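PDB 5O4J: HcgC from Methanococcus maripaludis S2, which catalyses a SAM-dependent C-methylation, probably of the pyridinol precursor, in biosynthesis of the iron-guanylylpyridinol (FeGP) cofactor of [Fe]-hydrogenase. Local coordinates for residues 16-21 with 179-184; 49-54 with 210-215; 56-61 with 68-73. All coordinates share one frame; numbering follows the deposited sequence.

Contact 1. Residues 16-21 with 179-184; sequences IKIKDI and TLVVDI. With PJL ((3~{E})-3-[(~{E})-3-oxidanylprop-2-enoyl]iminopropanoic acid), chain H.
I21 and V181 mark the closest approach of the two backbones, 6.2 Å from I21 CA to V181 CA, where the first turn of helix 18-37 meets the early part of helix 177-193. K17 is the N-cap of the first helix, and its backbone N reaches D20 OD2 at 2.8 Å in a nearly straight bond (168°), on the anti side of the carboxylate and 32° out of its plane, tying down the helix start. Across the contact, methyl groups meet. I21 CG2, anti to the backbone N (chi1, to CG1, -51°), reaches the other helix and sits 3.9 Å from V181 CG2 and 3.8 Å from I184 CD1; the I21 and I184 side chains pass each other in opposite directions. V181 CG1 meets I18 CG2 at 4.0 Å, the two side chains meeting at about a right angle. T179 does different work: its N and OG1 both donate to PJL O13, at 3.0 and 2.7 Å, and OG1 is also hydrogen-bonded to the hydroxyl of T174. The contact itself is thus purely aliphatic and buried, while T179, on the same helix as V181 and I184, gives two donors to one oxygen of the PJL carboxylate.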
# COMPACT_ATOMS: atom_id res chain seq x y z
N ILE A 16 -16.87 6.59 -15.69
CA ILE A 16 -15.80 7.58 -15.83
C ILE A 16 -14.77 7.08 -16.84
O ILE A 16 -14.23 5.98 -16.70
CB ILE A 16 -15.18 7.87 -14.46
CG1 ILE A 16 -16.13 8.73 -13.62
CG2 ILE A 16 -13.80 8.54 -14.58
CD1 ILE A 16 -15.86 8.64 -12.14
N LYS A 17 -14.50 7.90 -17.85
CA LYS A 17 -13.52 7.60 -18.88
C LYS A 17 -12.20 8.28 -18.55
O LYS A 17 -12.13 9.24 -17.77
CB LYS A 17 -13.99 8.05 -20.26
CG LYS A 17 -15.21 7.30 -20.80
CD LYS A 17 -15.73 8.01 -22.03
CE LYS A 17 -16.81 7.20 -22.75
NZ LYS A 17 -17.33 7.96 -23.92
N ILE A 18 -11.13 7.79 -19.18
CA ILE A 18 -9.83 8.43 -18.98
C ILE A 18 -9.92 9.91 -19.31
O ILE A 18 -9.39 10.76 -18.58
CB ILE A 18 -8.75 7.71 -19.81
CG1 ILE A 18 -8.69 6.22 -19.46
CG2 ILE A 18 -7.38 8.31 -19.51
CD1 ILE A 18 -8.11 5.39 -20.57
N LYS A 19 -10.62 10.26 -20.40
CA LYS A 19 -10.72 11.66 -20.80
C LYS A 19 -11.43 12.49 -19.74
O LYS A 19 -11.18 13.70 -19.63
CB LYS A 19 -11.45 11.79 -22.14
CG LYS A 19 -12.92 11.35 -22.15
CD LYS A 19 -13.54 11.67 -23.50
CE LYS A 19 -15.02 11.31 -23.55
NZ LYS A 19 -15.62 11.63 -24.88
N ASP A 20 -12.33 11.88 -18.96
CA ASP A 20 -13.03 12.60 -17.90
C ASP A 20 -12.09 12.97 -16.77
O ASP A 20 -12.22 14.04 -16.17
CB ASP A 20 -14.19 11.75 -17.37
CG ASP A 20 -15.24 11.44 -18.42
OD1 ASP A 20 -15.52 12.30 -19.28
OD2 ASP A 20 -15.79 10.31 -18.39
N ILE A 21 -11.16 12.07 -16.43
CA ILE A 21 -10.16 12.37 -15.41
C ILE A 21 -9.20 13.44 -15.91
O ILE A 21 -8.83 14.36 -15.17
CB ILE A 21 -9.41 11.08 -15.02
CG1 ILE A 21 -10.40 9.97 -14.67
CG2 ILE A 21 -8.48 11.36 -13.85
CD1 ILE A 21 -9.76 8.63 -14.32
N THR A 179 0.69 11.97 -15.35
CA THR A 179 1.09 11.31 -14.11
C THR A 179 -0.08 11.23 -13.13
O THR A 179 -0.33 10.17 -12.52
CB THR A 179 2.25 12.06 -13.44
OG1 THR A 179 3.41 12.05 -14.28
CG2 THR A 179 2.62 11.46 -12.09
N LEU A 180 -0.77 12.34 -12.94
CA LEU A 180 -1.87 12.38 -11.99
C LEU A 180 -3.00 11.45 -12.41
O LEU A 180 -3.58 10.75 -11.56
CB LEU A 180 -2.38 13.81 -11.85
CG LEU A 180 -1.39 14.78 -11.21
CD1 LEU A 180 -1.85 16.21 -11.41
CD2 LEU A 180 -1.19 14.45 -9.74
N VAL A 181 -3.32 11.41 -13.70
CA VAL A 181 -4.37 10.52 -14.20
C VAL A 181 -3.99 9.06 -13.93
O VAL A 181 -4.80 8.27 -13.43
CB VAL A 181 -4.62 10.78 -15.69
CG1 VAL A 181 -5.49 9.69 -16.32
CG2 VAL A 181 -5.25 12.15 -15.89
N VAL A 182 -2.75 8.69 -14.26
CA VAL A 182 -2.26 7.34 -14.01
C VAL A 182 -2.39 6.99 -12.54
O VAL A 182 -2.89 5.93 -12.16
CB VAL A 182 -0.81 7.21 -14.50
CG1 VAL A 182 -0.17 5.91 -14.02
CG2 VAL A 182 -0.76 7.30 -16.02
N ASP A 183 -1.92 7.88 -11.67
CA ASP A 183 -1.91 7.58 -10.25
C ASP A 183 -3.32 7.52 -9.67
O ASP A 183 -3.60 6.70 -8.79
CB ASP A 183 -1.05 8.60 -9.52
CG ASP A 183 0.42 8.44 -9.80
OD1 ASP A 183 0.84 7.41 -10.38
OD2 ASP A 183 1.18 9.36 -9.43
N ILE A 184 -4.22 8.39 -10.14
CA ILE A 184 -5.62 8.32 -9.75
C ILE A 184 -6.18 6.95 -10.09
O ILE A 184 -6.85 6.30 -9.27
CB ILE A 184 -6.42 9.43 -10.45
CG1 ILE A 184 -6.10 10.79 -9.83
CG2 ILE A 184 -7.94 9.17 -10.39
CD1 ILE A 184 -6.51 11.97 -10.69
O14 PJL H . 3.42 14.37 -18.47
C12 PJL H . 3.71 13.90 -17.33
O13 PJL H . 2.87 13.67 -16.43
C10 PJL H . 5.13 13.56 -16.92
C4 PJL H . 6.15 14.51 -17.49
N5 PJL H . 6.62 14.36 -18.65
C6 PJL H . 7.55 15.17 -19.19
O8 PJL H . 8.33 14.76 -20.04
C7 PJL H . 7.67 16.59 -18.78
C2 PJL H . 6.88 17.12 -17.85
O1 PJL H . 6.97 18.36 -17.45

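Contact 2. Residues 49-54 with 210-215; sequences GAYLSG and GTVFHE. With SAH (S-adenosyl-L-homocysteine), chain E.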
# COMPACT_ATOMS: atom_id res chain seq x y z
N GLY A 49 3.70 24.85 -24.36
CA GLY A 49 3.37 23.48 -24.04
C GLY A 49 1.90 23.16 -24.27
O GLY A 49 1.06 23.44 -23.41
N ALA A 50 1.59 22.59 -25.43
CA ALA A 50 0.20 22.30 -25.78
C ALA A 50 -0.31 21.06 -25.05
O ALA A 50 -1.47 21.01 -24.64
CB ALA A 50 0.07 22.12 -27.29
N TYR A 51 0.54 20.05 -24.90
CA TYR A 51 0.16 18.82 -24.24
C TYR A 51 0.53 18.91 -22.76
O TYR A 51 1.58 19.48 -22.44
CB TYR A 51 0.88 17.65 -24.91
CG TYR A 51 0.85 16.34 -24.16
CD1 TYR A 51 1.76 16.09 -23.15
CD2 TYR A 51 -0.07 15.35 -24.48
CE1 TYR A 51 1.76 14.90 -22.46
CE2 TYR A 51 -0.07 14.15 -23.80
CZ TYR A 51 0.84 13.93 -22.79
OH TYR A 51 0.82 12.72 -22.12
N LEU A 52 -0.30 18.41 -21.83
CA LEU A 52 -1.64 17.87 -22.05
C LEU A 52 -2.70 18.89 -21.59
O LEU A 52 -3.78 18.95 -22.16
CB LEU A 52 -1.80 16.55 -21.29
CG LEU A 52 -3.14 15.83 -21.32
CD1 LEU A 52 -3.67 15.69 -22.74
CD2 LEU A 52 -3.01 14.46 -20.66
N SER A 53 -2.39 19.68 -20.57
CA SER A 53 -3.34 20.68 -20.07
C SER A 53 -3.27 22.00 -20.83
O SER A 53 -4.17 22.83 -20.67
CB SER A 53 -3.13 20.95 -18.58
OG SER A 53 -2.04 20.23 -18.04
N GLY A 54 -2.20 22.22 -21.61
CA GLY A 54 -2.03 23.51 -22.27
C GLY A 54 -3.20 23.90 -23.16
O GLY A 54 -3.60 25.06 -23.19
N GLY A 210 3.21 7.98 -25.81
CA GLY A 210 3.82 7.51 -27.04
C GLY A 210 2.95 7.77 -28.26
O GLY A 210 3.44 8.10 -29.34
N THR A 211 1.63 7.60 -28.10
CA THR A 211 0.73 7.88 -29.22
C THR A 211 0.89 9.32 -29.69
O THR A 211 0.86 9.59 -30.90
CB THR A 211 -0.71 7.62 -28.79
OG1 THR A 211 -0.79 6.32 -28.19
CG2 THR A 211 -1.64 7.70 -29.98
N VAL A 212 1.09 10.25 -28.76
CA VAL A 212 1.22 11.66 -29.12
C VAL A 212 2.60 11.97 -29.68
O VAL A 212 2.72 12.67 -30.69
CB VAL A 212 0.93 12.56 -27.90
CG1 VAL A 212 1.14 14.03 -28.27
CG2 VAL A 212 -0.49 12.36 -27.41
N PHE A 213 3.66 11.52 -29.00
CA PHE A 213 5.00 12.03 -29.27
C PHE A 213 5.87 11.11 -30.10
O PHE A 213 6.84 11.59 -30.69
CB PHE A 213 5.71 12.35 -27.96
CG PHE A 213 5.10 13.50 -27.27
CD1 PHE A 213 5.44 14.78 -27.63
CD2 PHE A 213 4.12 13.30 -26.30
CE1 PHE A 213 4.84 15.86 -27.03
CE2 PHE A 213 3.51 14.38 -25.69
CZ PHE A 213 3.87 15.66 -26.06
N HIS A 214 5.57 9.82 -30.16
CA HIS A 214 6.32 8.88 -30.98
C HIS A 214 5.57 8.50 -32.25
O HIS A 214 6.10 8.66 -33.34
CB HIS A 214 6.65 7.64 -30.15
CG HIS A 214 7.49 7.94 -28.95
ND1 HIS A 214 7.61 7.08 -27.88
CD2 HIS A 214 8.25 9.03 -28.65
CE1 HIS A 214 8.41 7.62 -26.98
NE2 HIS A 214 8.81 8.80 -27.42
N GLU A 215 4.30 8.09 -32.13
CA GLU A 215 3.47 7.85 -33.30
C GLU A 215 2.97 9.13 -33.93
O GLU A 215 2.66 9.15 -35.13
CB GLU A 215 2.28 6.97 -32.89
CG GLU A 215 2.67 5.61 -32.35
CD GLU A 215 1.50 4.88 -31.70
OE1 GLU A 215 1.74 3.97 -30.89
OE2 GLU A 215 0.34 5.24 -32.01
N SAH E . 3.00 19.89 -17.45
CA SAH E . 2.16 19.43 -18.60
CB SAH E . 2.96 18.43 -19.45
CG SAH E . 3.97 19.14 -20.34
SD SAH E . 4.80 18.01 -21.43
C SAH E . 0.90 18.76 -18.14
O SAH E . 0.11 18.30 -19.01
OXT SAH E . 0.70 18.68 -16.92
C5' SAH E . 5.81 19.11 -22.38
C4' SAH E . 5.05 19.84 -23.48
O4' SAH E . 5.79 21.01 -23.84
C3' SAH E . 4.96 19.00 -24.74
O3' SAH E . 3.79 19.33 -25.50
C2' SAH E . 6.24 19.39 -25.45
O2' SAH E . 6.23 19.12 -26.86
C1' SAH E . 6.31 20.87 -25.17
N9 SAH E . 7.67 21.42 -25.16
C8 SAH E . 8.78 20.83 -24.65
N7 SAH E . 9.84 21.66 -24.79
C5 SAH E . 9.39 22.79 -25.38
C6 SAH E . 9.98 24.07 -25.80
N6 SAH E . 11.30 24.31 -25.62
N1 SAH E . 9.17 24.98 -26.37
C2 SAH E . 7.85 24.77 -26.54
N3 SAH E . 7.24 23.63 -26.18
C4 SAH E . 7.96 22.63 -25.61
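Y51, joined to L52 by a cis peptide bond, takes the edge of the F213 ring on one face. The pair is T-shaped, the planes 89° apart, with F213 CE2 over the centre of the tyrosine ring and 3.5 Å from Y51 CD1. L52 CB lies over the opposite face, so the phenol is clasped between its own neighbour in sequence and helix 208-213. V212 CG2 adds an oblique touch on Y51 CE2 at 4.1 Å. The SAH sulfur, SD, stands at the edge of the Y51 ring, and F213 CE1 comes within 3.5 Å of SAH O2', so both rings border the ligand. Replacing Y51 by an alanine would probably leave the F213 edge without its partner face and open a gap beside the sulfur. The loop also presents backbone donors: SAH O accepts from L52 N at 2.9 Å (162°) and from S53 N at 3.3 Å, while Y51 N makes a weak bond to O3'. I5 of the second subunit packs on both aromatic rings. This glycine-flanked loop after strand 42-48 corresponds to the cofactor-binding loop that follows the first strand in Rossmann-like methyltransferases.

Contact 3. Residues 56-61 with 68-73; sequences YIAYSL and VIIVDI. With SAH (S-adenosyl-L-homocysteine), chain E.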
# COMPACT_ATOMS: atom_id res chain seq x y z
N TYR A 56 -6.45 23.27 -23.06
CA TYR A 56 -7.60 23.82 -22.36
C TYR A 56 -7.23 25.09 -21.60
O TYR A 56 -8.02 26.04 -21.54
CB TYR A 56 -8.20 22.81 -21.39
CG TYR A 56 -9.40 23.42 -20.72
CD1 TYR A 56 -10.57 23.61 -21.42
CD2 TYR A 56 -9.35 23.85 -19.40
CE1 TYR A 56 -11.67 24.20 -20.83
CE2 TYR A 56 -10.44 24.44 -18.80
CZ TYR A 56 -11.60 24.61 -19.52
OH TYR A 56 -12.70 25.20 -18.93
N ILE A 57 -6.05 25.13 -20.99
CA ILE A 57 -5.64 26.33 -20.27
C ILE A 57 -5.63 27.53 -21.22
O ILE A 57 -6.12 28.61 -20.88
CB ILE A 57 -4.28 26.11 -19.59
CG1 ILE A 57 -4.48 25.22 -18.37
CG2 ILE A 57 -3.64 27.44 -19.20
CD1 ILE A 57 -3.20 24.73 -17.75
N ALA A 58 -5.06 27.35 -22.41
CA ALA A 58 -5.08 28.42 -23.40
C ALA A 58 -6.51 28.82 -23.75
O ALA A 58 -6.82 30.01 -23.85
CB ALA A 58 -4.32 27.99 -24.65
N TYR A 59 -7.39 27.84 -23.95
CA TYR A 59 -8.78 28.16 -24.23
C TYR A 59 -9.40 28.97 -23.10
O TYR A 59 -10.16 29.91 -23.34
CB TYR A 59 -9.59 26.88 -24.47
CG TYR A 59 -10.98 27.17 -24.97
CD1 TYR A 59 -11.17 27.50 -26.31
CD2 TYR A 59 -12.08 27.13 -24.14
CE1 TYR A 59 -12.42 27.78 -26.80
CE2 TYR A 59 -13.35 27.41 -24.63
CZ TYR A 59 -13.51 27.73 -25.96
OH TYR A 59 -14.76 28.02 -26.48
N SER A 60 -9.10 28.60 -21.85
CA SER A 60 -9.68 29.28 -20.70
C SER A 60 -9.23 30.73 -20.60
O SER A 60 -9.85 31.51 -19.87
CB SER A 60 -9.33 28.55 -19.40
OG SER A 60 -7.98 28.78 -19.00
N LEU A 61 -8.15 31.11 -21.29
CA LEU A 61 -7.66 32.48 -21.25
C LEU A 61 -8.39 33.40 -22.22
O LEU A 61 -8.25 34.63 -22.11
CB LEU A 61 -6.17 32.52 -21.58
CG LEU A 61 -5.24 31.78 -20.61
CD1 LEU A 61 -3.86 31.75 -21.22
CD2 LEU A 61 -5.23 32.44 -19.24
N VAL A 68 -4.56 34.79 -27.76
CA VAL A 68 -3.93 33.68 -27.04
C VAL A 68 -3.18 32.84 -28.06
O VAL A 68 -3.76 32.39 -29.05
CB VAL A 68 -4.95 32.83 -26.28
CG1 VAL A 68 -4.25 31.67 -25.57
CG2 VAL A 68 -5.71 33.68 -25.27
N ILE A 69 -1.89 32.64 -27.81
CA ILE A 69 -1.02 31.86 -28.68
C ILE A 69 -0.48 30.68 -27.89
O ILE A 69 0.05 30.85 -26.79
CB ILE A 69 0.14 32.69 -29.22
CG1 ILE A 69 -0.39 33.93 -29.95
CG2 ILE A 69 1.00 31.84 -30.13
CD1 ILE A 69 0.63 35.02 -30.10
N ILE A 70 -0.60 29.49 -28.46
CA ILE A 70 0.05 28.29 -27.94
C ILE A 70 1.32 28.08 -28.75
O ILE A 70 1.29 28.11 -29.98
CB ILE A 70 -0.86 27.06 -28.05
CG1 ILE A 70 -1.85 27.01 -26.88
CG2 ILE A 70 -0.04 25.76 -28.14
CD1 ILE A 70 -1.40 26.14 -25.70
N VAL A 71 2.43 27.85 -28.05
CA VAL A 71 3.70 27.55 -28.69
C VAL A 71 4.11 26.15 -28.26
O VAL A 71 4.09 25.84 -27.07
CB VAL A 71 4.81 28.56 -28.33
CG1 VAL A 71 6.14 28.15 -28.97
CG2 VAL A 71 4.40 29.96 -28.75
N ASP A 72 4.46 25.31 -29.24
CA ASP A 72 4.99 24.00 -28.93
C ASP A 72 6.13 23.68 -29.88
O ASP A 72 6.09 24.03 -31.06
CB ASP A 72 3.93 22.91 -29.02
CG ASP A 72 4.29 21.71 -28.16
OD1 ASP A 72 5.18 20.93 -28.55
OD2 ASP A 72 3.71 21.58 -27.06
N ILE A 73 7.15 23.01 -29.34
CA ILE A 73 8.28 22.58 -30.14
C ILE A 73 7.87 21.53 -31.17
O ILE A 73 8.55 21.37 -32.18
CB ILE A 73 9.41 22.08 -29.21
CG1 ILE A 73 10.73 21.97 -29.97
CG2 ILE A 73 9.04 20.74 -28.56
CD1 ILE A 73 11.93 21.84 -29.05
N SAH E . 3.00 19.89 -17.45
CA SAH E . 2.16 19.43 -18.60
CB SAH E . 2.96 18.43 -19.45
CG SAH E . 3.97 19.14 -20.34
SD SAH E . 4.80 18.01 -21.43
C SAH E . 0.90 18.76 -18.14
O SAH E . 0.11 18.30 -19.01
OXT SAH E . 0.70 18.68 -16.92
C5' SAH E . 5.81 19.11 -22.38
C4' SAH E . 5.05 19.84 -23.48
O4' SAH E . 5.79 21.01 -23.84
C3' SAH E . 4.96 19.00 -24.74
O3' SAH E . 3.79 19.33 -25.50
C2' SAH E . 6.24 19.39 -25.45
O2' SAH E . 6.23 19.12 -26.86
C1' SAH E . 6.31 20.87 -25.17
N9 SAH E . 7.67 21.42 -25.16
C8 SAH E . 8.78 20.83 -24.65
N7 SAH E . 9.84 21.66 -24.79
C5 SAH E . 9.39 22.79 -25.38
C6 SAH E . 9.98 24.07 -25.80
N6 SAH E . 11.30 24.31 -25.62
N1 SAH E . 9.17 24.98 -26.37
C2 SAH E . 7.85 24.77 -26.54
N3 SAH E . 7.24 23.63 -26.18
C4 SAH E . 7.96 22.63 -25.61
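A58 of helix 54-60 packs on V68 and I70 of strand 65-72, a helix-on-sheet contact inside one beta-alpha-beta unit, the crossover that starts from strand 42-48. The two elements come closest at A58 and V68, whose CA atoms are 6.5 Å apart, a short gap that the small alanine side chain permits. A58 CB presses on I70 CG1 at 3.5 Å, tighter than usual for two carbons. The chi2 of I70, -95°, falls off any staggered position and brings CD1 alongside the same methyl, 3.6 Å from A58 CB. V68 uses both branches: V68 CG1 lies 3.5 Å from A58 O, at the helix backbone, and V68 CG2 meets L61 CB at 3.9 Å. Outside the unit I57 packs on A30 and I33 of helix 18-37; within it L61 and I70 both touch V47 of strand 42-48. S60 turns its hydroxyl back along the helix, OG donating to I57 O.

At its far end the strand changes character. D72 spreads its carboxylate over the SAH ribose, OD1 accepting from O2' and OD2 from O3', each at 2.7 Å. Its CG stands roughly anti to the backbone N (chi1 -155°), carrying the carboxylate to the sugar. Each oxygen has a second donor, Q74 N for OD1 and A50 N for OD2, so four bonds hold the group and fix its rotation. I73 CG2 rests against the adenine at SAH C4. An acidic residue at the end of the second strand, paired with the ribose diol, is the classic signature of Rossmann-like methyltransferases. The chemistry therefore divides along one strand: apolar packing seats it under the helix, and its end presents to the cofactor product a carboxylate whose negative charge is probably stabilised by the four donors.

In the fold
Contacts 2 and 3 are two walls of one SAH site, their centres 14 Å apart. They are joined directly: G49 N lies 2.9 Å from V71 O, and with A50 and D72 also meeting, the loop 49-54 and the end of strand 65-72 present a shared surface to the ribose. Contact 1, centred 15 Å from contact 2 and 21 Å from contact 3, touches neither, and the V181 side chain is about 9 Å from SAH. It reaches the site through T179, which holds PJL; the Y51 side chain of contact 2 is about 4 Å from PJL. Contacts 1 and 2 both meet the second subunit; contact 3 touches no other chain.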